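Local coordinates for protein GDP-perosamine synthase (Caulobacter crescentus, PDB 3BN1) that catalyses the pyridoxal phosphate-dependent amino transfer from L-glutamate to GDP-4-keto-6-deoxy-D-mannose, giving GDP-perosamine for the lipopolysaccharide O-antigen, at residues E257-V260 against G261-E264. Numbering follows the deposited sequence.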
loop_
_atom_site.group_PDB
_atom_site.type_symbol
_atom_site.label_atom_id
_atom_site.label_comp_id
_atom_site.label_asym_id
_atom_site.label_seq_id
_atom_site.Cartn_x
_atom_site.Cartn_y
_atom_site.Cartn_z
ATOM N N GLU A 257 8.253 -23.297 -18.240
ATOM C CA GLU A 257 8.033 -24.698 -18.616
ATOM C C GLU A 257 9.326 -25.392 -19.063
ATOM O O GLU A 257 9.600 -26.536 -18.755
ATOM C CB GLU A 257 7.005 -24.853 -19.718
ATOM C CG GLU A 257 5.757 -25.598 -19.299
ATOM C CD GLU A 257 4.575 -25.359 -20.266
ATOM O OE1 GLU A 257 3.442 -25.765 -19.922
ATOM O OE2 GLU A 257 4.752 -24.763 -21.363
ATOM N N ARG A 258 10.104 -24.688 -19.859
ATOM C CA ARG A 258 11.342 -25.238 -20.400
ATOM C C ARG A 258 12.294 -25.602 -19.248
ATOM O O ARG A 258 12.882 -26.698 -19.168
ATOM C CB ARG A 258 11.965 -24.063 -21.156
ATOM C CG ARG A 258 12.534 -24.382 -22.500
ATOM C CD ARG A 258 11.937 -23.425 -23.516
ATOM N NE ARG A 258 12.054 -22.040 -23.083
ATOM C CZ ARG A 258 11.265 -21.049 -23.499
ATOM N NH1 ARG A 258 10.243 -21.281 -24.333
ATOM N NH2 ARG A 258 11.451 -19.812 -23.057
ATOM N N VAL A 259 12.401 -24.636 -18.333
ATOM C CA VAL A 259 13.270 -24.753 -17.185
ATOM C C VAL A 259 12.849 -25.942 -16.353
ATOM O O VAL A 259 13.675 -26.788 -15.958
ATOM C CB VAL A 259 13.208 -23.492 -16.310
ATOM C CG1 VAL A 259 13.667 -23.837 -14.805
ATOM C CG2 VAL A 259 14.078 -22.404 -16.959
ATOM N N VAL A 260 11.542 -26.017 -16.131
ATOM C CA VAL A 260 10.970 -27.106 -15.363
ATOM C C VAL A 260 11.272 -28.418 -16.079
ATOM O O VAL A 260 11.558 -29.457 -15.473
ATOM C CB VAL A 260 9.396 -26.951 -15.309
ATOM C CG1 VAL A 260 8.790 -28.244 -14.745
ATOM C CG2 VAL A 260 9.020 -25.843 -14.385
ATOM N N GLY A 261 11.194 -28.365 -17.404
ATOM C CA GLY A 261 11.470 -29.589 -18.144
ATOM C C GLY A 261 12.895 -30.087 -17.993
ATOM O O GLY A 261 13.170 -31.296 -17.949
ATOM N N TRP A 262 13.804 -29.142 -17.857
ATOM C CA TRP A 262 15.219 -29.455 -17.694
ATOM C C TRP A 262 15.410 -30.158 -16.361
ATOM O O TRP A 262 16.111 -31.165 -16.270
ATOM C CB TRP A 262 16.013 -28.166 -17.787
ATOM C CG TRP A 262 16.145 -27.747 -19.177
ATOM C CD1 TRP A 262 16.161 -28.569 -20.282
ATOM C CD2 TRP A 262 16.299 -26.395 -19.657
ATOM N NE1 TRP A 262 16.260 -27.792 -21.425
ATOM C CE2 TRP A 262 16.351 -26.463 -21.076
ATOM C CE3 TRP A 262 16.405 -25.136 -19.027
ATOM C CZ2 TRP A 262 16.567 -25.319 -21.885
ATOM C CZ3 TRP A 262 16.601 -23.989 -19.842
ATOM C CH2 TRP A 262 16.659 -24.102 -21.265
ATOM N N TYR A 263 14.719 -29.644 -15.344
ATOM C CA TYR A 263 14.725 -30.244 -14.004
ATOM C C TYR A 263 14.228 -31.678 -14.034
ATOM O O TYR A 263 14.856 -32.545 -13.420
ATOM C CB TYR A 263 13.910 -29.413 -12.991
ATOM C CG TYR A 263 14.634 -28.259 -12.291
ATOM C CD1 TYR A 263 15.826 -28.447 -11.611
ATOM C CD2 TYR A 263 14.102 -26.991 -12.293
ATOM C CE1 TYR A 263 16.481 -27.379 -10.984
ATOM C CE2 TYR A 263 14.740 -25.904 -11.684
ATOM C CZ TYR A 263 15.919 -26.086 -11.007
ATOM O OH TYR A 263 16.545 -25.026 -10.341
ATOM N N GLU A 264 13.139 -31.917 -14.757
ATOM C CA GLU A 264 12.476 -33.230 -14.807
ATOM C C GLU A 264 13.390 -34.261 -15.413
ATOM O O GLU A 264 13.441 -35.394 -14.971
ATOM C CB GLU A 264 11.135 -33.154 -15.551
ATOM C CG GLU A 264 9.985 -32.752 -14.626
ATOM C CD GLU A 264 9.837 -33.689 -13.424
ATOM O OE1 GLU A 264 9.797 -34.921 -13.668
ATOM O OE2 GLU A 264 9.771 -33.207 -12.255
#
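Val259 sits between two aromatic side chains of the next helical turn, and each of its two methyl groups meets one ring. CG1 lies 3.9 Å from CE2 of Tyr263, the valine and tyrosine side chains running side by side, whereas CG2 is 4.1 Å from CE3 of Trp262, whose side chain crosses that of the valine at about a right angle. With CG1 anti to the backbone N (chi1 157°), one branch is turned to each ring. The indole also leans back over the preceding turn: the carbonyl oxygen of Arg258 stands above one of its faces, offset toward the rim, with Trp262 CG 3.4 Å away. The aliphatic part of Arg258 runs alongside, CG being 4.2 Å from CZ2 of Trp262.

Four successive i to i+4 backbone hydrogen bonds join the turns, from Gly261 N to Glu257 O (2.8 Å), Trp262 N to Arg258 O (2.9 Å), Tyr263 N to Val259 O (3.1 Å) and Glu264 N to Val260 O (3.0 Å). Trp262 N makes a further, weak bond to Val259 O.

Three polar ends are held from elsewhere in the chain: Glu257 OE1 forms a salt bridge with Arg284, Tyr263 OH bonds to the carbonyl oxygen of Pro351, and Glu264 OE2 bonds to Tyr290 OH. Tyr290 also stacks on the Tyr263 ring, while Trp262 and Tyr263 both pack on Ile361 of helix 358-371.

These i to i+3 and i to i+4 side-chain contacts are alpha-helical packing within helix 249-266: apolar contacts bury Val259 and Tyr263, while Glu257, Arg258 and Glu264 remain exposed.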